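Local atomic coordinates of jasmonate-induced oxygenase 2 (Arabidopsis thaliana, PDB entry 6LSV), a protein that oxidises the stress hormone jasmonate to 12-hydroxyjasmonate in an iron-dependent reaction that consumes 2-oxoglutarate and molecular oxygen. Residues Q246-D250 with D251-T255; N96-E99 with F100-P104; Q342-S345 with H346-S349; G188-E191 with D192-Q195. All coordinates share one frame; numbering follows the deposited sequence.

Contact 1: residues Q246-D250 with D251-T255; sequences QVRKD and DTWIT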
# COMPACT_ATOMS: atom_id res chain seq x y z
N GLN A 246 -3.64 5.65 9.58
CA GLN A 246 -3.07 5.49 10.91
C GLN A 246 -1.96 4.45 10.87
O GLN A 246 -2.12 3.39 10.26
CB GLN A 246 -4.15 5.06 11.92
CG GLN A 246 -5.26 6.08 12.11
CD GLN A 246 -6.04 5.84 13.38
OE1 GLN A 246 -6.38 4.71 13.70
NE2 GLN A 246 -6.33 6.91 14.11
N VAL A 247 -0.84 4.76 11.51
CA VAL A 247 0.28 3.83 11.63
C VAL A 247 0.41 3.44 13.09
O VAL A 247 0.07 4.22 13.99
CB VAL A 247 1.60 4.43 11.08
CG1 VAL A 247 1.42 4.93 9.66
CG2 VAL A 247 2.09 5.54 11.98
N ARG A 248 0.90 2.23 13.33
CA ARG A 248 1.01 1.71 14.69
C ARG A 248 2.46 1.71 15.14
O ARG A 248 3.34 1.20 14.44
CB ARG A 248 0.43 0.30 14.79
CG ARG A 248 0.50 -0.26 16.20
CD ARG A 248 0.84 -1.73 16.20
NE ARG A 248 -0.35 -2.54 15.98
CZ ARG A 248 -0.61 -3.69 16.61
NH1 ARG A 248 0.26 -4.15 17.50
NH2 ARG A 248 -1.72 -4.37 16.35
N LYS A 249 2.71 2.30 16.31
CA LYS A 249 4.01 2.30 16.96
C LYS A 249 3.84 1.76 18.38
O LYS A 249 3.35 2.47 19.26
CB LYS A 249 4.63 3.69 17.00
CG LYS A 249 6.02 3.74 17.61
CD LYS A 249 7.03 2.96 16.77
CE LYS A 249 8.41 3.02 17.39
NZ LYS A 249 9.24 1.84 17.00
N ASP A 250 4.23 0.50 18.59
CA ASP A 250 4.19 -0.14 19.91
C ASP A 250 2.82 -0.00 20.56
O ASP A 250 2.65 0.61 21.62
CB ASP A 250 5.29 0.42 20.81
CG ASP A 250 6.69 0.05 20.34
OD1 ASP A 250 6.86 -1.05 19.76
OD2 ASP A 250 7.62 0.86 20.53
N ASP A 251 1.82 -0.57 19.88
CA ASP A 251 0.44 -0.67 20.36
C ASP A 251 -0.28 0.68 20.43
O ASP A 251 -1.29 0.80 21.13
CB ASP A 251 0.36 -1.36 21.73
CG ASP A 251 0.80 -2.81 21.68
OD1 ASP A 251 0.68 -3.44 20.61
OD2 ASP A 251 1.26 -3.33 22.72
N THR A 252 0.20 1.69 19.72
CA THR A 252 -0.47 2.99 19.66
C THR A 252 -0.81 3.31 18.22
O THR A 252 0.07 3.27 17.35
CB THR A 252 0.41 4.10 20.26
OG1 THR A 252 0.67 3.82 21.64
CG2 THR A 252 -0.28 5.45 20.14
N TRP A 253 -2.08 3.61 17.96
CA TRP A 253 -2.52 3.96 16.61
C TRP A 253 -2.49 5.48 16.46
O TRP A 253 -3.19 6.19 17.18
CB TRP A 253 -3.91 3.40 16.34
CG TRP A 253 -3.88 1.92 16.04
CD1 TRP A 253 -4.27 0.90 16.86
CD2 TRP A 253 -3.40 1.31 14.83
NE1 TRP A 253 -4.08 -0.31 16.23
CE2 TRP A 253 -3.54 -0.09 14.99
CE3 TRP A 253 -2.87 1.80 13.64
CZ2 TRP A 253 -3.17 -0.99 14.00
CZ3 TRP A 253 -2.50 0.90 12.65
CH2 TRP A 253 -2.65 -0.48 12.84
N ILE A 254 -1.68 5.96 15.52
CA ILE A 254 -1.39 7.38 15.36
C ILE A 254 -1.91 7.82 14.00
O ILE A 254 -1.55 7.24 12.97
CB ILE A 254 0.12 7.66 15.49
CG1 ILE A 254 0.64 7.13 16.83
CG2 ILE A 254 0.40 9.14 15.35
CD1 ILE A 254 2.09 6.74 16.80
N THR A 255 -2.75 8.86 14.00
CA THR A 255 -3.31 9.38 12.77
C THR A 255 -2.33 10.33 12.10
O THR A 255 -1.78 11.23 12.75
CB THR A 255 -4.64 10.10 13.04
OG1 THR A 255 -5.49 9.25 13.82
CG2 THR A 255 -5.33 10.45 11.74

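Contact 2: residues N96-E99 with F100-P104; sequences NWRE and FFHMP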
# COMPACT_ATOMS: atom_id res chain seq x y z
N ASN A 96 -8.81 12.34 -10.89
CA ASN A 96 -9.24 11.37 -11.90
C ASN A 96 -9.85 10.14 -11.24
O ASN A 96 -10.93 9.68 -11.63
CB ASN A 96 -8.07 10.97 -12.79
CG ASN A 96 -7.95 11.83 -14.02
OD1 ASN A 96 -8.29 11.41 -15.12
ND2 ASN A 96 -7.47 13.06 -13.85
N TRP A 97 -9.16 9.59 -10.23
CA TRP A 97 -9.69 8.41 -9.55
C TRP A 97 -10.93 8.76 -8.73
O TRP A 97 -11.89 7.98 -8.70
CB TRP A 97 -8.61 7.79 -8.66
CG TRP A 97 -7.67 6.91 -9.43
CD1 TRP A 97 -6.39 7.19 -9.79
CD2 TRP A 97 -7.96 5.61 -9.95
NE1 TRP A 97 -5.85 6.14 -10.50
CE2 TRP A 97 -6.80 5.16 -10.61
CE3 TRP A 97 -9.08 4.78 -9.92
CZ2 TRP A 97 -6.73 3.92 -11.23
CZ3 TRP A 97 -9.01 3.55 -10.54
CH2 TRP A 97 -7.84 3.13 -11.19
N ARG A 98 -10.94 9.93 -8.08
CA ARG A 98 -12.14 10.36 -7.37
C ARG A 98 -13.33 10.42 -8.31
O ARG A 98 -14.44 10.02 -7.95
CB ARG A 98 -11.90 11.71 -6.70
CG ARG A 98 -13.06 12.16 -5.83
CD ARG A 98 -13.01 13.64 -5.51
NE ARG A 98 -11.73 14.07 -4.95
CZ ARG A 98 -11.32 13.77 -3.72
NH1 ARG A 98 -12.08 13.03 -2.92
NH2 ARG A 98 -10.14 14.21 -3.29
N GLU A 99 -13.11 10.92 -9.53
CA GLU A 99 -14.19 10.97 -10.52
C GLU A 99 -14.64 9.56 -10.90
O GLU A 99 -15.84 9.32 -11.08
CB GLU A 99 -13.72 11.74 -11.76
CG GLU A 99 -14.65 11.64 -12.96
CD GLU A 99 -15.98 12.33 -12.74
OE1 GLU A 99 -16.03 13.58 -12.83
OE2 GLU A 99 -16.98 11.63 -12.47
N PHE A 100 -13.70 8.62 -11.01
CA PHE A 100 -14.06 7.24 -11.30
C PHE A 100 -14.96 6.67 -10.21
O PHE A 100 -15.96 6.01 -10.50
CB PHE A 100 -12.79 6.39 -11.46
CG PHE A 100 -13.06 4.92 -11.58
CD1 PHE A 100 -13.47 4.38 -12.79
CD2 PHE A 100 -12.91 4.08 -10.49
CE1 PHE A 100 -13.72 3.02 -12.91
CE2 PHE A 100 -13.16 2.72 -10.60
CZ PHE A 100 -13.56 2.19 -11.81
N PHE A 101 -14.62 6.92 -8.95
CA PHE A 101 -15.40 6.38 -7.85
C PHE A 101 -16.69 7.14 -7.60
O PHE A 101 -17.58 6.62 -6.92
CB PHE A 101 -14.55 6.33 -6.58
CG PHE A 101 -13.54 5.23 -6.57
CD1 PHE A 101 -13.93 3.91 -6.46
CD2 PHE A 101 -12.18 5.51 -6.69
CE1 PHE A 101 -13.00 2.88 -6.45
CE2 PHE A 101 -11.24 4.49 -6.69
CZ PHE A 101 -11.65 3.18 -6.57
N HIS A 102 -16.82 8.36 -8.12
CA HIS A 102 -18.08 9.09 -8.04
C HIS A 102 -19.08 8.65 -9.09
O HIS A 102 -20.26 9.00 -8.99
CB HIS A 102 -17.83 10.59 -8.14
CG HIS A 102 -17.27 11.19 -6.89
ND1 HIS A 102 -16.92 12.52 -6.79
CD2 HIS A 102 -17.00 10.64 -5.69
CE1 HIS A 102 -16.45 12.76 -5.58
NE2 HIS A 102 -16.49 11.63 -4.89
N MET A 103 -18.64 7.90 -10.11
CA MET A 103 -19.52 7.25 -11.07
C MET A 103 -20.55 6.39 -10.35
O MET A 103 -20.30 5.94 -9.22
CB MET A 103 -18.72 6.37 -12.02
CG MET A 103 -18.25 7.05 -13.28
SD MET A 103 -18.14 5.81 -14.58
CE MET A 103 -16.82 4.78 -13.96
N PRO A 104 -21.71 6.15 -10.95
CA PRO A 104 -22.63 5.15 -10.40
C PRO A 104 -21.95 3.79 -10.28
O PRO A 104 -21.12 3.42 -11.11
CB PRO A 104 -23.78 5.11 -11.42
CG PRO A 104 -23.74 6.47 -12.06
CD PRO A 104 -22.29 6.86 -12.11

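Contact 3: residues Q342-S345 with H346-S349; sequences QGKS and HVES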
# COMPACT_ATOMS: atom_id res chain seq x y z
N GLN A 342 -4.03 -9.16 7.88
CA GLN A 342 -3.81 -9.85 9.14
C GLN A 342 -2.69 -9.19 9.94
O GLN A 342 -1.93 -9.86 10.64
CB GLN A 342 -3.48 -11.33 8.91
CG GLN A 342 -4.60 -12.14 8.27
CD GLN A 342 -5.93 -12.03 9.01
OE1 GLN A 342 -5.97 -11.76 10.21
NE2 GLN A 342 -7.02 -12.24 8.28
N GLY A 343 -2.58 -7.87 9.84
CA GLY A 343 -1.52 -7.17 10.56
C GLY A 343 -0.16 -7.56 10.03
O GLY A 343 0.04 -7.73 8.82
N LYS A 344 0.80 -7.70 10.94
CA LYS A 344 2.14 -8.16 10.61
C LYS A 344 2.35 -9.63 10.92
O LYS A 344 3.49 -10.08 11.04
CB LYS A 344 3.19 -7.31 11.33
CG LYS A 344 3.15 -5.83 10.97
CD LYS A 344 4.49 -5.16 11.26
CE LYS A 344 5.64 -5.93 10.62
NZ LYS A 344 6.89 -5.12 10.55
N SER A 345 1.26 -10.40 11.06
CA SER A 345 1.40 -11.82 11.35
C SER A 345 1.92 -12.60 10.15
O SER A 345 2.46 -13.70 10.33
CB SER A 345 0.07 -12.40 11.83
OG SER A 345 -0.89 -12.43 10.79
N HIS A 346 1.76 -12.07 8.94
CA HIS A 346 2.26 -12.76 7.75
C HIS A 346 3.78 -12.82 7.75
O HIS A 346 4.37 -13.89 7.51
CB HIS A 346 1.73 -12.09 6.49
CG HIS A 346 0.28 -12.34 6.22
ND1 HIS A 346 -0.56 -11.38 5.69
CD2 HIS A 346 -0.48 -13.44 6.40
CE1 HIS A 346 -1.77 -11.87 5.57
NE2 HIS A 346 -1.76 -13.13 5.99
N VAL A 347 4.45 -11.69 8.01
CA VAL A 347 5.91 -11.69 8.00
C VAL A 347 6.47 -12.28 9.29
O VAL A 347 7.55 -12.89 9.28
CB VAL A 347 6.45 -10.27 7.74
CG1 VAL A 347 6.03 -9.31 8.85
CG2 VAL A 347 7.97 -10.28 7.59
N GLU A 348 5.77 -12.14 10.41
CA GLU A 348 6.30 -12.69 11.66
C GLU A 348 6.15 -14.20 11.73
O GLU A 348 6.97 -14.87 12.37
CB GLU A 348 5.64 -12.01 12.85
CG GLU A 348 6.51 -10.90 13.45
CD GLU A 348 5.70 -9.70 13.92
OE1 GLU A 348 4.54 -9.91 14.32
OE2 GLU A 348 6.22 -8.57 13.88
N SER A 349 5.13 -14.77 11.09
CA SER A 349 5.09 -16.22 10.93
C SER A 349 6.09 -16.73 9.91
O SER A 349 6.22 -17.94 9.72
CB SER A 349 3.68 -16.67 10.55
OG SER A 349 3.45 -16.44 9.17

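Contact 4: residues G188-E191 with D192-Q195; sequences GLKE and DKFQ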
# COMPACT_ATOMS: atom_id res chain seq x y z
N GLY A 188 24.82 0.59 4.61
CA GLY A 188 26.23 0.38 4.33
C GLY A 188 26.50 -0.50 3.14
O GLY A 188 27.59 -1.10 3.05
N LEU A 189 25.55 -0.62 2.22
CA LEU A 189 25.70 -1.45 1.03
C LEU A 189 26.00 -0.59 -0.19
O LEU A 189 25.82 0.63 -0.18
CB LEU A 189 24.43 -2.27 0.78
CG LEU A 189 23.81 -3.03 1.95
CD1 LEU A 189 22.36 -3.37 1.64
CD2 LEU A 189 24.59 -4.29 2.25
N LYS A 190 26.46 -1.25 -1.25
CA LYS A 190 26.53 -0.62 -2.56
C LYS A 190 25.19 0.04 -2.86
O LYS A 190 24.13 -0.55 -2.65
CB LYS A 190 26.85 -1.65 -3.64
CG LYS A 190 28.26 -2.21 -3.57
CD LYS A 190 28.41 -3.42 -4.49
CE LYS A 190 28.14 -3.05 -5.93
NZ LYS A 190 27.12 -3.95 -6.53
N GLU A 191 25.24 1.28 -3.36
CA GLU A 191 24.02 2.07 -3.46
C GLU A 191 22.98 1.42 -4.36
O GLU A 191 21.80 1.80 -4.30
CB GLU A 191 24.34 3.48 -3.97
CG GLU A 191 24.73 3.55 -5.43
CD GLU A 191 24.62 4.96 -5.98
OE1 GLU A 191 24.04 5.14 -7.07
OE2 GLU A 191 25.12 5.89 -5.31
N ASP A 192 23.36 0.43 -5.17
CA ASP A 192 22.43 -0.27 -6.04
C ASP A 192 22.18 -1.71 -5.59
O ASP A 192 21.73 -2.54 -6.39
CB ASP A 192 22.92 -0.24 -7.49
CG ASP A 192 24.11 -1.17 -7.73
OD1 ASP A 192 24.92 -1.36 -6.80
OD2 ASP A 192 24.22 -1.71 -8.85
N LYS A 193 22.46 -2.02 -4.32
CA LYS A 193 22.30 -3.39 -3.84
C LYS A 193 20.84 -3.82 -3.81
O LYS A 193 20.51 -4.95 -4.20
CB LYS A 193 22.94 -3.53 -2.45
CG LYS A 193 22.89 -4.94 -1.87
CD LYS A 193 23.43 -5.99 -2.83
CE LYS A 193 24.91 -5.79 -3.12
NZ LYS A 193 25.46 -6.82 -4.05
N PHE A 194 19.94 -2.94 -3.36
CA PHE A 194 18.51 -3.27 -3.35
C PHE A 194 17.99 -3.45 -4.77
O PHE A 194 17.30 -4.43 -5.07
CB PHE A 194 17.71 -2.19 -2.63
CG PHE A 194 17.65 -2.37 -1.15
CD1 PHE A 194 18.60 -3.13 -0.48
CD2 PHE A 194 16.64 -1.76 -0.41
CE1 PHE A 194 18.54 -3.29 0.89
CE2 PHE A 194 16.58 -1.92 0.96
CZ PHE A 194 17.53 -2.69 1.61
N GLN A 195 18.29 -2.50 -5.66
CA GLN A 195 17.89 -2.63 -7.06
C GLN A 195 18.38 -3.94 -7.65
O GLN A 195 17.69 -4.55 -8.48
CB GLN A 195 18.42 -1.46 -7.88
CG GLN A 195 17.67 -1.25 -9.17
CD GLN A 195 16.28 -0.73 -8.94
OE1 GLN A 195 16.09 0.25 -8.23
NE2 GLN A 195 15.29 -1.40 -9.52
O HOH W 1 18.92 0.43 -5.07

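Contact 1: residues Q246-D250 with D251-T255
Arg-248 sets CG anti to its backbone N (chi1 -179°) and then bends at chi2 and chi3, which carries the guanidinium toward Asp-251. With CG beside its backbone N (chi1 -77°), Trp-253 turns its six-membered ring across the neighbouring strand, under Arg-248 CB. The two residues are a non-hydrogen-bonded pair with side chains on the same sheet face, and Arg-248 CB sits 3.6 Å from the centroid of that ring, almost squarely over it, a CH-pi contact. Farther out, the edge of the guanidinium meets Trp-253 CZ2, its plane nearly perpendicular to the indole. Arg-248 NH1 forms a salt bridge with Asp-251 OD1 at 3.2 Å, while NE forms one with Glu-283, the stronger partner. All this happens on a beta hairpin, strands 245-248 and 253-255, closed by a two-residue turn in which Asp-250 and Asp-251 both take positive phi. Lys-249 N bonds Thr-252 O at 3.0 Å, and Thr-252 N returns to Lys-249 O. Val-247 and Ile-254 form the hydrogen-bonded pair farther in, their side chains on the sheet face away from Trp-253; the side chain of Val-247 comes within about 4 Å of that of the iron ligand His-284. On the tryptophan side, Gln-246 extends beyond CG until NE2 donates to Thr-255 OG1 at 2.5 Å, the hydroxyl lying in the amide plane. Gln-246 OE1 accepts from Arg-285, whose cation also meets the Trp-253 ring.

Contact 2: residues N96-E99 with F100-P104
The indole of Trp-97 turns an edge toward the face of Phe-100, an offset edge-to-face pair with planes at 81° and centroids 5.6 Å apart. Phe-100 in turn places CD2 above the centre of one face of the Phe-101 ring. The imidazole of His-102 has the carbonyl oxygen of Arg-98 over a face, offset toward the rim. All five residues belong to the last turns of helix 87-102, in the N-terminal region of this dioxygenase, where the aromatic side packs on helix 161-186 and strand 204-212. Trp-97 CE3 is the hub of the apolar contact: it touches Phe-100 CD2 at 3.9 Å and also reaches Phe-101 CE2. Phe-100 points CG anti to its backbone N (chi1 173°), which lines its ring up beside the indole, and Tyr-139 meets both rings. Arg-98 and His-102 run alongside each other on a different flank. Here Arg-98 CG lies over the imidazole, 3.8 Å from its centroid, and the two polar ends share one carboxylate: Glu-293 takes Arg-98 NH1 on OE2 and His-102 NE2 on OE1. Arg-98 NE forms a salt bridge with Glu-95, one turn earlier. Glu-293 directly precedes Arg-294, a 2-oxoglutarate ligand. Regular backbone bonding, with Phe-101 N 2.9 Å from Trp-97 O, continues to His-102 N. Met-103 N has a weak bond to Glu-99 O, at 3.3 Å, and also bonds Phe-100 O.

Contact 3: residues Q342-S345 with H346-S349
A type II' turn from Gln-342 to Ser-345, with Gly-343 at positive phi, feeds straight into helix 345-348, whose first backbone bond runs from Glu-348 N to Lys-344 O at 3.1 Å. Ser-345 OG folds back to donate to Gln-342 O at 2.8 Å, an oxygen that also accepts from Ser-345 N, so two donors pin the turn. Gln-342 CB lies over one face of the His-346 imidazole, 4.1 Å from its centroid, and the amide plane stands nearly perpendicular to the ring. Gln-339 secures both residues: its OE1 accepts from His-346 NE2 and its backbone O from Gln-342 NE2. The turn and short helix, with Lys-344 as N-cap residue, lie near the iron site: Gly-343 is hydrogen-bonded to Pro-226, next to the iron ligand His-227, and the His-346 side chain comes within about 6 Å of the His-227 side chain. Lys-344 and Val-347 point the same way, CE touching CG1 at 3.8 Å. A bend at chi3 (52°) helps carry the Lys-344 ammonium to Ser-281 O and Gln-272 OE1, while Glu-348 OE2 stays 4.8 Å from Lys-344 NZ.

Contact 4: residues G188-E191 with D192-Q195
A Schellman motif ends helix 161-186 with Gly-188 as its C' residue, and a type I turn from Lys-190 to Lys-193 then starts helix 193-197; Leu-189 and Lys-193 touch across this link between the two helices. The turn is closed by Lys-193 N, which donates to Lys-190 O at 2.8 Å from well above the carbonyl plane. Leu-189 CB meets Lys-193 CB at 3.8 Å, the two side chains crossing at about a right angle. Farther along, Leu-189 CD1 lies against Lys-193 CG and, at 3.9 Å, against Phe-194 CE1. The ring of Phe-194 goes on to pack against Met-180, Leu-183 and Leu-312. Leu-189 also touches Leu-312, so the two side chains share an apolar patch between helix 161-186, helix 193-197 and the loop at Leu-312. Charged groups gather on the outer side. Lys-190 bends at chi3 and chi4, curling NZ back to Asp-192 OD1 in a weak salt bridge of 3.4 Å. Lys-193, with CG anti to its backbone N (chi1 -178°), doubles back at the next two torsions and brings its NZ within 4.1 Å of Lys-190 NZ. The repulsion is probably eased by Glu-196, which forms a salt bridge with Lys-193 NZ. N-cap Asp-192 makes no side-chain capping bond; Phe-194 N is bonded to Ser-184 OG of the preceding helix. A water donates to Glu-191 O at 3.3 Å and accepts from Gln-195 N at 3.1 Å.

How the contacts relate
Along the chain the order is contact 2, contact 4, contact 1, contact 3, none nested in another. Contacts 1 and 3 are neighbours, with centres about 16 Å apart and nearest atoms about 6 Å; they lie by the iron site, the hairpin of 246-255 near His-284 and the turn and helix of 342-349 near His-227. Contacts 2 and 4 lie on opposite sides of the chain's centre, about 40 Å apart between centres, yet both involve helix 161-186: helix 87-102 packs against it, while 188-195 follows its C-terminal end. Residues far apart in sequence thus back the iron ligands, while helices farther out flank the double-stranded beta-helix core of this oxygenase family.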